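Local atomic coordinates of PmbA-related protein (Thermotoga maritima, PDB entry 1VL4), a protein that is of uncertain function, being a putative modulator of DNA gyrase and, like its PmbA/TldD relatives, possibly a metallopeptidase. Residues 279-284 against 306-311; 239-244 against 425-430; 173-178 against 293-298; 198-203 against 211-216. All blocks are in the same frame, centred on the assembly; numbering follows the deposited sequence.

In the fold
Following the chain from the N terminus, the first of the contacting segments is 173-178, on strand 172-188, the opening side of interaction 3. Interaction 4 closes next, a short loop between strand 194-202 and helix 210-223, nested within interaction 3. Interaction 2 opens at 239-244 and interaction 1 at 279-284. Then 293-298 closes interaction 3, which therefore crosses both of them, before 306-311 closes interaction 1. Interaction 2 closes last, at 425-430, with interaction 1 nested inside it. Interactions 1 and 2 share a mixed sheet of the C-terminal region. Interaction 3 joins that region to the long antiparallel sheet, and Lys427 of interaction 2 touches Tyr199 of interaction 4.

Interaction 1. Residues 279-284 against 306-311; sequences AVSIKD and EKFVLE
Ile282 faces both Val309 and Leu310 in a classic beta bulge, where the antiparallel strands 282-285 and 307-311 slip by one residue. Ile282 O accepts two amides, Val309 N at 2.7 Å and Leu310 N at 3.0 Å, while Ile282 N donates to Leu310 O. Past the bulge, Lys283 and Phe308 form a non-hydrogen-bonded pair with both side chains on one face of the sheet. Followed outward, Lys283 CB lies beside Lys307 O, and CG comes 3.5 Å from Phe308 CD1. The next carbon, Lys283 CD, sits over the ring 3.7 Å from Phe308 CE1. A bend at chi3 (85°) then sets CE above the middle of the ring, a CH-pi contact 3.8 Å from the Phe308 centroid. Lys283 NZ ends off-centre as a cation-pi partner and makes a salt bridge of 2.7 Å to Glu306 OE2. Lysine suits this place because its methylenes blanket an aromatic face and still deliver a charge to the carboxylate, whose OE1 also pairs with Arg114. Glu311 CG lies over the opposite face of the ring. On the other side of the sheet, Ile282 CD1 packs 3.6 Å from Leu310 CD2, two branched chains lying side by side. Further along that side, Lys307 NZ, also bonded to Thr305 and Asn335, meets Asp284 OD2 at 2.7 Å from above the carboxylate plane, 36° out of it.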
# COMPACT_ATOMS: atom_id res chain seq x y z
N ALA A 279 24.06 -3.90 -27.80
CA ALA A 279 22.69 -3.94 -28.34
C ALA A 279 21.65 -3.17 -27.52
O ALA A 279 20.56 -2.93 -28.02
CB ALA A 279 22.23 -5.38 -28.52
N VAL A 280 21.98 -2.75 -26.30
CA VAL A 280 20.98 -2.27 -25.38
C VAL A 280 21.11 -0.75 -25.23
O VAL A 280 22.16 -0.29 -24.79
CB VAL A 280 21.13 -2.92 -24.02
CG1 VAL A 280 20.23 -2.20 -22.92
CG2 VAL A 280 20.80 -4.38 -24.11
N SER A 281 20.06 -0.01 -25.62
CA SER A 281 19.95 1.41 -25.32
C SER A 281 18.65 1.62 -24.58
O SER A 281 17.61 1.08 -24.98
CB SER A 281 19.96 2.28 -26.60
OG SER A 281 21.22 2.23 -27.28
N ILE A 282 18.71 2.42 -23.51
CA ILE A 282 17.57 2.72 -22.71
C ILE A 282 17.52 4.24 -22.56
O ILE A 282 18.53 4.89 -22.14
CB ILE A 282 17.66 2.06 -21.31
CG1 ILE A 282 17.75 0.53 -21.45
CG2 ILE A 282 16.46 2.41 -20.47
CD1 ILE A 282 17.99 -0.21 -20.13
N LYS A 283 16.35 4.79 -22.89
CA LYS A 283 16.09 6.22 -22.87
C LYS A 283 15.03 6.55 -21.83
O LYS A 283 14.15 5.75 -21.47
CB LYS A 283 15.59 6.69 -24.26
CG LYS A 283 16.55 6.51 -25.42
CD LYS A 283 16.18 7.41 -26.60
CE LYS A 283 16.73 8.82 -26.52
NZ LYS A 283 16.25 9.59 -27.72
N ASP A 284 15.12 7.79 -21.35
CA ASP A 284 14.02 8.40 -20.57
C ASP A 284 13.32 9.33 -21.52
O ASP A 284 13.94 10.25 -22.06
CB ASP A 284 14.58 9.15 -19.34
CG ASP A 284 13.46 9.89 -18.52
OD1 ASP A 284 12.27 9.56 -18.68
OD2 ASP A 284 13.77 10.84 -17.77
N GLU A 306 14.37 14.39 -22.82
CA GLU A 306 14.68 13.12 -23.48
C GLU A 306 16.19 12.88 -23.51
O GLU A 306 16.99 13.73 -23.97
CB GLU A 306 14.09 13.08 -24.86
CG GLU A 306 14.38 11.77 -25.69
CD GLU A 306 13.62 11.73 -26.99
OE1 GLU A 306 12.85 12.69 -27.27
OE2 GLU A 306 13.76 10.71 -27.72
N LYS A 307 16.60 11.71 -23.07
CA LYS A 307 18.03 11.40 -23.07
C LYS A 307 18.26 9.91 -23.00
O LYS A 307 17.41 9.18 -22.54
CB LYS A 307 18.78 12.07 -21.91
CG LYS A 307 18.33 11.63 -20.56
CD LYS A 307 17.03 12.29 -20.14
CE LYS A 307 16.89 12.44 -18.65
NZ LYS A 307 15.50 12.89 -18.36
N PHE A 308 19.45 9.49 -23.41
CA PHE A 308 19.90 8.13 -23.11
C PHE A 308 20.37 7.98 -21.65
O PHE A 308 21.16 8.78 -21.12
CB PHE A 308 21.02 7.69 -24.04
CG PHE A 308 20.57 7.53 -25.47
CD1 PHE A 308 20.01 6.34 -25.91
CD2 PHE A 308 20.76 8.57 -26.37
CE1 PHE A 308 19.62 6.21 -27.18
CE2 PHE A 308 20.38 8.43 -27.69
CZ PHE A 308 19.80 7.25 -28.09
N VAL A 309 19.86 6.94 -21.02
CA VAL A 309 20.46 6.45 -19.80
C VAL A 309 21.58 5.45 -20.16
O VAL A 309 22.71 5.57 -19.69
CB VAL A 309 19.41 5.85 -18.85
CG1 VAL A 309 20.09 5.42 -17.53
CG2 VAL A 309 18.34 6.90 -18.55
N LEU A 310 21.26 4.49 -21.02
CA LEU A 310 22.24 3.63 -21.65
C LEU A 310 22.21 3.89 -23.12
O LEU A 310 21.16 3.88 -23.76
CB LEU A 310 21.90 2.16 -21.39
CG LEU A 310 22.53 1.37 -20.24
CD1 LEU A 310 23.04 2.20 -19.10
CD2 LEU A 310 21.52 0.29 -19.77
N GLU A 311 23.36 4.17 -23.68
CA GLU A 311 23.47 4.37 -25.08
C GLU A 311 24.48 3.34 -25.57
O GLU A 311 25.67 3.42 -25.24
CB GLU A 311 23.92 5.78 -25.41
CG GLU A 311 23.88 6.03 -26.95
CD GLU A 311 24.14 7.47 -27.35
OE1 GLU A 311 24.41 8.30 -26.46
OE2 GLU A 311 24.07 7.75 -28.57

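Interaction 2. Residues 239-244 against 425-430; sequences MRNTAL and DVKVSQ
The first turn of helix 241-247 meets the short strand 427-428 and the residues just before it, chiefly through Asn241 on Asp425 and Lys427. Asn241 CG stands between the backbone N and the carbonyl carbon (chi1 52°), a position from which ND2 can reach Asp425. Asn241 ND2 donates to Asp425 O at 2.7 Å; the oxygen lies near the amide plane, while the donor is tilted 28° from the carbonyl plane. An asparagine fits here because its short amide can donate across to a main-chain oxygen while OD1 makes a weak bond back to Thr242 N. Lys427 crosses the Asn241 side chain at about a right angle, with its CB 3.6 Å from Asn241 ND2. Farther out, Lys427 CD rests 4.0 Å from Thr242 CG2, and Lys427 NZ goes on to a hydrogen bond with Tyr199 O. Thr242 OG1 is gripped side-on by Arg240, from NE at 3.0 Å and from NH1 at 3.1 Å, the oxygen lying in the guanidinium plane, and it is also bonded to Thr369 O. An alanine in place of Thr242 would probably leave Arg240 NE without this oxygen, Thr369 O without its hydroxyl partner and Lys427 CD without its methyl neighbour. Asp425 itself is steadied by Ser436, which also bonds Asn241 N. The contact is a side-chain-to-main-chain link joining the start of a helix that follows strand 233-239 of one mixed sheet to the residues leading into strand 427-428, an outer strand, within this chain, of another.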
# COMPACT_ATOMS: atom_id res chain seq x y z
N MET A 239 13.04 -13.27 -23.28
CA MET A 239 12.13 -12.62 -22.36
C MET A 239 11.14 -11.74 -23.10
O MET A 239 11.49 -10.67 -23.61
CB MET A 239 12.91 -11.87 -21.33
CG MET A 239 12.01 -11.15 -20.34
SD MET A 239 12.85 -10.80 -18.79
CE MET A 239 13.36 -12.43 -18.38
N ARG A 240 9.89 -12.18 -23.17
CA ARG A 240 8.87 -11.41 -23.85
C ARG A 240 8.72 -10.04 -23.19
O ARG A 240 8.97 -9.88 -22.00
CB ARG A 240 7.54 -12.12 -23.86
CG ARG A 240 6.57 -11.60 -24.92
CD ARG A 240 5.32 -12.42 -24.99
NE ARG A 240 4.47 -12.17 -23.83
CZ ARG A 240 3.37 -12.87 -23.56
NH1 ARG A 240 2.69 -12.58 -22.48
NH2 ARG A 240 2.96 -13.83 -24.39
N ASN A 241 8.30 -9.08 -24.01
CA ASN A 241 8.03 -7.71 -23.59
C ASN A 241 7.30 -7.59 -22.23
O ASN A 241 7.73 -6.84 -21.35
CB ASN A 241 7.35 -6.86 -24.72
CG ASN A 241 6.11 -7.49 -25.35
OD1 ASN A 241 5.47 -8.39 -24.79
ND2 ASN A 241 5.73 -6.96 -26.53
N THR A 242 6.22 -8.33 -22.08
CA THR A 242 5.42 -8.28 -20.85
C THR A 242 6.22 -8.63 -19.58
O THR A 242 6.00 -8.02 -18.54
CB THR A 242 4.23 -9.24 -20.92
OG1 THR A 242 4.70 -10.52 -21.37
CG2 THR A 242 3.23 -8.77 -21.92
N ALA A 243 7.15 -9.59 -19.66
CA ALA A 243 8.01 -9.92 -18.49
C ALA A 243 9.05 -8.79 -18.28
O ALA A 243 9.28 -8.32 -17.16
CB ALA A 243 8.69 -11.26 -18.69
N LEU A 244 9.62 -8.30 -19.37
CA LEU A 244 10.71 -7.34 -19.27
C LEU A 244 10.18 -6.01 -18.78
O LEU A 244 10.87 -5.32 -18.04
CB LEU A 244 11.43 -7.21 -20.61
CG LEU A 244 12.60 -6.24 -20.66
CD1 LEU A 244 13.72 -6.69 -19.72
CD2 LEU A 244 13.09 -6.15 -22.09
N ASP A 425 8.85 -5.58 -31.05
CA ASP A 425 7.49 -5.74 -30.53
C ASP A 425 7.38 -4.95 -29.24
O ASP A 425 7.23 -5.51 -28.17
CB ASP A 425 7.11 -7.22 -30.30
CG ASP A 425 8.10 -7.96 -29.40
OD1 ASP A 425 9.27 -7.54 -29.35
OD2 ASP A 425 7.70 -8.96 -28.76
N VAL A 426 7.42 -3.63 -29.39
CA VAL A 426 7.39 -2.71 -28.26
C VAL A 426 5.99 -2.66 -27.63
O VAL A 426 4.98 -2.61 -28.33
CB VAL A 426 7.78 -1.30 -28.74
CG1 VAL A 426 7.58 -0.28 -27.59
CG2 VAL A 426 9.21 -1.32 -29.25
N LYS A 427 5.95 -2.77 -26.30
CA LYS A 427 4.74 -2.67 -25.54
C LYS A 427 4.97 -1.62 -24.44
O LYS A 427 6.07 -1.47 -23.90
CB LYS A 427 4.35 -4.02 -24.92
CG LYS A 427 3.03 -4.00 -24.15
CD LYS A 427 2.46 -5.35 -23.91
CE LYS A 427 1.29 -5.34 -22.90
NZ LYS A 427 0.06 -4.65 -23.36
N VAL A 428 3.90 -0.92 -24.09
CA VAL A 428 3.97 0.15 -23.08
C VAL A 428 3.32 -0.31 -21.76
O VAL A 428 2.26 -0.96 -21.74
CB VAL A 428 3.25 1.41 -23.65
CG1 VAL A 428 3.14 2.51 -22.56
CG2 VAL A 428 3.94 1.93 -24.77
N SER A 429 3.96 0.02 -20.63
CA SER A 429 3.36 -0.20 -19.35
C SER A 429 3.24 1.18 -18.68
O SER A 429 3.24 2.21 -19.36
CB SER A 429 4.23 -1.15 -18.50
OG SER A 429 3.53 -1.61 -17.38
N GLN A 430 3.22 1.20 -17.35
CA GLN A 430 2.97 2.42 -16.60
C GLN A 430 4.10 3.40 -16.66
O GLN A 430 3.88 4.60 -16.88
CB GLN A 430 2.66 2.10 -15.14
CG GLN A 430 1.33 1.37 -15.00
CD GLN A 430 0.74 1.49 -13.60
OE1 GLN A 430 1.36 2.04 -12.69
NE2 GLN A 430 -0.48 0.99 -13.44

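Interaction 3. Residues 173-178 against 293-298; sequences VESQMD and SSTPFD
The ring of Phe297 receives Val173 on one face, with CG2 3.6 Å above its centre in a CH-pi contact, while the backbone of Glu174 lies at its edge. Near the ring plane, Glu174 O is 3.7 Å from Phe297 CE2. Ser175 CB approaches the same rim atom obliquely, also 3.7 Å from Phe297 CE2. With chi1 of 57° placing Phe297 CG between the backbone N and the carbonyl carbon, the side chain extends to Val173, and the two meet tip to tip. A flat ring suits this place because a branched valine can lay a methyl on it while the strand backbone runs past the rim. The Pro296 ring joins in, its CD 3.4 Å from Ser175 OG; serine is small enough to let the proline close in. The loop is braced by Thr295 OG1, which donates to a lone pair of Phe297 O at 3.0 Å. An alanine in place of Phe297 would probably open a gap beside Val173 CG2 and Ser175 CB, and Ile165 of the adjoining strand would lose its ring contact too. This is an interface between family regions: a loop of the C-terminal region rests on strand 172-188 of the long antiparallel sheet.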
# COMPACT_ATOMS: atom_id res chain seq x y z
N VAL A 173 3.24 26.77 -14.21
CA VAL A 173 3.11 25.70 -15.21
C VAL A 173 1.87 24.90 -14.90
O VAL A 173 1.45 24.83 -13.76
CB VAL A 173 4.44 24.77 -15.27
CG1 VAL A 173 5.60 25.57 -15.82
CG2 VAL A 173 4.80 24.13 -13.95
N GLU A 174 1.23 24.36 -15.94
CA GLU A 174 -0.02 23.62 -15.77
C GLU A 174 0.00 22.56 -16.84
O GLU A 174 0.55 22.78 -17.90
CB GLU A 174 -1.24 24.54 -15.93
CG GLU A 174 -2.60 23.84 -15.90
CD GLU A 174 -3.14 23.38 -17.29
OE1 GLU A 174 -2.69 23.91 -18.33
OE2 GLU A 174 -4.04 22.50 -17.33
N SER A 175 -0.49 21.37 -16.53
CA SER A 175 -0.66 20.32 -17.54
C SER A 175 -1.88 19.48 -17.20
O SER A 175 -2.25 19.36 -16.04
CB SER A 175 0.60 19.45 -17.54
OG SER A 175 0.49 18.31 -18.36
N GLN A 176 -2.57 18.95 -18.20
CA GLN A 176 -3.64 18.03 -17.94
C GLN A 176 -3.34 16.81 -18.73
O GLN A 176 -2.66 16.88 -19.79
CB GLN A 176 -5.00 18.53 -18.40
CG GLN A 176 -5.50 19.74 -17.84
CD GLN A 176 -6.93 19.89 -18.28
OE1 GLN A 176 -7.82 19.21 -17.78
NE2 GLN A 176 -7.12 20.70 -19.29
N MET A 177 -3.70 15.65 -18.16
CA MET A 177 -3.46 14.32 -18.77
C MET A 177 -4.72 13.48 -18.56
O MET A 177 -5.34 13.53 -17.49
CB MET A 177 -2.22 13.57 -18.16
CG MET A 177 -2.45 12.86 -16.85
SD MET A 177 -3.78 11.62 -16.86
CE MET A 177 -3.02 10.25 -17.84
N ASP A 178 -5.07 12.67 -19.56
CA ASP A 178 -6.10 11.69 -19.40
C ASP A 178 -5.69 10.33 -19.99
O ASP A 178 -4.62 10.21 -20.62
CB ASP A 178 -7.46 12.19 -19.89
CG ASP A 178 -7.58 12.33 -21.39
OD1 ASP A 178 -6.59 12.34 -22.15
OD2 ASP A 178 -8.72 12.48 -21.79
N SER A 293 1.91 8.34 -17.72
CA SER A 293 2.66 9.25 -16.89
C SER A 293 3.37 10.39 -17.64
O SER A 293 3.97 11.24 -17.00
CB SER A 293 3.68 8.49 -16.08
OG SER A 293 2.92 7.67 -15.17
N SER A 294 3.21 10.45 -18.97
CA SER A 294 3.84 11.47 -19.80
C SER A 294 3.46 12.85 -19.28
O SER A 294 2.32 13.07 -18.91
CB SER A 294 3.47 11.31 -21.25
OG SER A 294 3.89 10.04 -21.81
N THR A 295 4.45 13.75 -19.18
CA THR A 295 4.24 15.07 -18.60
C THR A 295 5.38 15.95 -19.06
O THR A 295 6.46 15.45 -19.26
CB THR A 295 4.20 15.02 -17.06
OG1 THR A 295 4.00 16.35 -16.52
CG2 THR A 295 5.48 14.40 -16.46
N PRO A 296 5.11 17.23 -19.30
CA PRO A 296 6.12 18.21 -19.68
C PRO A 296 6.96 18.75 -18.53
O PRO A 296 7.93 19.43 -18.79
CB PRO A 296 5.29 19.31 -20.34
CG PRO A 296 4.00 19.19 -19.74
CD PRO A 296 3.74 17.80 -19.38
N PHE A 297 6.61 18.45 -17.27
CA PHE A 297 7.40 18.93 -16.15
C PHE A 297 7.32 18.00 -15.02
O PHE A 297 6.32 17.23 -14.87
CB PHE A 297 7.06 20.40 -15.79
CG PHE A 297 5.58 20.62 -15.45
CD1 PHE A 297 5.10 20.30 -14.19
CD2 PHE A 297 4.71 21.13 -16.39
CE1 PHE A 297 3.79 20.52 -13.85
CE2 PHE A 297 3.39 21.33 -16.11
CZ PHE A 297 2.91 21.02 -14.85
N ASP A 298 8.41 17.99 -14.24
CA ASP A 298 8.45 17.21 -13.00
C ASP A 298 7.73 17.92 -11.81
O ASP A 298 7.09 18.96 -11.99
CB ASP A 298 9.92 16.75 -12.71
CG ASP A 298 10.82 17.87 -12.25
OD1 ASP A 298 10.29 18.94 -11.91
OD2 ASP A 298 12.06 17.64 -12.18

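Interaction 4. Residues 198-203 against 211-216; sequences WYELAR and EEIGKR
Strand 198-202 and helix 211-216 run nearly antiparallel, their directions 151° apart and their axes 7.5 Å apart at closest approach, with the CA atoms of Trp198 and Ile213 the nearest pair. With CG anti to the backbone N (chi1 -164°), the indole of Trp198 is carried to the helix, where Arg216 lies over one of its faces. Arg216 CB makes a CH-pi contact 4.0 Å from the centroid of the five-membered ring. CD follows over the same face toward the rim, and Arg216 NE reaches 3.5 Å from Trp198 NE1. The guanidinium plane is tilted 26° from the indole, with Trp198 CZ2 over its centre. Arginine suits the place: its methylenes cover the ring, and its flat guanidinium lies over it at a modest tilt. Ile213 turns its branches to both strand residues, CG2 lying 3.6 Å from Trp198 O and CG1 3.5 Å from Glu200 CD. The Glu200 chain thus runs across an apolar neighbour, its OE1 accepting a hydrogen bond from Asn209 N just ahead of the helix. Asn209 OD1 in turn accepts one from Glu212 N, so the glutamate is likely to position a residue that ties down the first turn. Glu200 OE2 is 4.2 Å from Arg216 NH2, too far for a salt bridge, though the opposite charges probably attract. Trp198 is also a cation-pi partner of Lys427. The pairing is that of a strand followed by a short loop and a helix folded back along it, here on one of the two outer strands, within this chain, of the long antiparallel sheet.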
# COMPACT_ATOMS: atom_id res chain seq x y z
N TRP A 198 -4.03 -10.14 -19.94
CA TRP A 198 -3.59 -9.16 -20.91
C TRP A 198 -4.20 -7.80 -20.53
O TRP A 198 -5.29 -7.76 -19.97
CB TRP A 198 -4.04 -9.58 -22.33
CG TRP A 198 -3.31 -8.85 -23.41
CD1 TRP A 198 -3.76 -7.81 -24.14
CD2 TRP A 198 -1.96 -9.07 -23.80
NE1 TRP A 198 -2.77 -7.35 -24.98
CE2 TRP A 198 -1.66 -8.13 -24.81
CE3 TRP A 198 -0.98 -9.99 -23.43
CZ2 TRP A 198 -0.43 -8.07 -25.44
CZ3 TRP A 198 0.25 -9.94 -24.06
CH2 TRP A 198 0.50 -9.00 -25.06
N TYR A 199 -3.51 -6.72 -20.87
CA TYR A 199 -4.02 -5.36 -20.68
C TYR A 199 -3.63 -4.50 -21.86
O TYR A 199 -2.64 -4.79 -22.60
CB TYR A 199 -3.47 -4.71 -19.38
CG TYR A 199 -1.98 -4.49 -19.40
CD1 TYR A 199 -1.40 -3.31 -19.90
CD2 TYR A 199 -1.13 -5.47 -18.93
CE1 TYR A 199 0.03 -3.18 -19.95
CE2 TYR A 199 0.25 -5.33 -18.97
CZ TYR A 199 0.82 -4.21 -19.49
OH TYR A 199 2.19 -4.16 -19.48
N GLU A 200 -4.39 -3.44 -22.05
CA GLU A 200 -3.98 -2.35 -22.95
C GLU A 200 -4.09 -1.02 -22.15
O GLU A 200 -4.99 -0.86 -21.32
CB GLU A 200 -4.86 -2.31 -24.21
CG GLU A 200 -4.50 -3.34 -25.34
CD GLU A 200 -5.62 -3.58 -26.43
OE1 GLU A 200 -6.59 -2.77 -26.59
OE2 GLU A 200 -5.50 -4.63 -27.15
N LEU A 201 -3.12 -0.14 -22.36
CA LEU A 201 -3.16 1.28 -21.88
C LEU A 201 -3.50 2.15 -23.07
O LEU A 201 -3.07 1.84 -24.20
CB LEU A 201 -1.82 1.66 -21.28
CG LEU A 201 -1.63 1.07 -19.89
CD1 LEU A 201 -0.15 0.80 -19.62
CD2 LEU A 201 -2.23 1.99 -18.84
N ALA A 202 -4.35 3.15 -22.88
CA ALA A 202 -4.79 4.00 -23.95
C ALA A 202 -5.03 5.45 -23.50
O ALA A 202 -5.43 5.73 -22.36
CB ALA A 202 -6.06 3.45 -24.54
N ARG A 203 -4.84 6.37 -24.44
CA ARG A 203 -5.16 7.79 -24.27
C ARG A 203 -6.63 8.05 -24.66
O ARG A 203 -7.28 9.00 -24.20
CB ARG A 203 -4.20 8.59 -25.16
CG ARG A 203 -4.27 10.06 -24.91
CD ARG A 203 -3.36 10.54 -23.86
NE ARG A 203 -1.93 10.15 -23.96
CZ ARG A 203 -1.12 10.29 -22.91
NH1 ARG A 203 -1.57 10.87 -21.82
NH2 ARG A 203 0.14 9.92 -22.95
N GLU A 211 -12.71 -6.92 -27.00
CA GLU A 211 -12.75 -8.23 -27.57
C GLU A 211 -11.33 -8.80 -27.70
O GLU A 211 -11.07 -9.94 -27.32
CB GLU A 211 -13.50 -8.18 -28.92
CG GLU A 211 -13.56 -9.52 -29.72
N GLU A 212 -10.39 -8.03 -28.21
CA GLU A 212 -9.03 -8.56 -28.34
C GLU A 212 -8.36 -8.80 -26.98
O GLU A 212 -7.57 -9.74 -26.83
CB GLU A 212 -8.18 -7.63 -29.18
CG GLU A 212 -6.71 -8.06 -29.29
CD GLU A 212 -6.55 -9.48 -29.90
OE1 GLU A 212 -7.47 -10.00 -30.56
OE2 GLU A 212 -5.47 -10.07 -29.72
N ILE A 213 -8.64 -7.93 -26.02
CA ILE A 213 -8.04 -8.05 -24.71
C ILE A 213 -8.51 -9.34 -24.01
O ILE A 213 -7.70 -10.03 -23.38
CB ILE A 213 -8.34 -6.81 -23.80
CG1 ILE A 213 -7.54 -5.60 -24.29
CG2 ILE A 213 -7.98 -7.11 -22.33
CD1 ILE A 213 -8.04 -4.24 -23.77
N GLY A 214 -9.81 -9.60 -24.06
CA GLY A 214 -10.36 -10.82 -23.48
C GLY A 214 -9.85 -12.06 -24.21
O GLY A 214 -9.46 -13.04 -23.58
N LYS A 215 -9.83 -11.99 -25.53
CA LYS A 215 -9.31 -13.08 -26.39
C LYS A 215 -7.83 -13.40 -26.06
O LYS A 215 -7.48 -14.56 -25.82
CB LYS A 215 -9.47 -12.67 -27.86
CG LYS A 215 -9.15 -13.77 -28.88
CD LYS A 215 -8.95 -13.22 -30.29
CE LYS A 215 -9.02 -14.32 -31.36
NZ LYS A 215 -8.28 -13.91 -32.60
N ARG A 216 -6.96 -12.38 -26.02
CA ARG A 216 -5.58 -12.59 -25.53
C ARG A 216 -5.41 -13.18 -24.13
O ARG A 216 -4.53 -14.00 -23.94
CB ARG A 216 -4.71 -11.35 -25.67
CG ARG A 216 -4.66 -10.93 -27.10
CD ARG A 216 -3.34 -10.37 -27.57
NE ARG A 216 -3.46 -8.98 -28.00
CZ ARG A 216 -2.61 -8.38 -28.83
NH1 ARG A 216 -1.57 -9.04 -29.35
NH2 ARG A 216 -2.79 -7.10 -29.14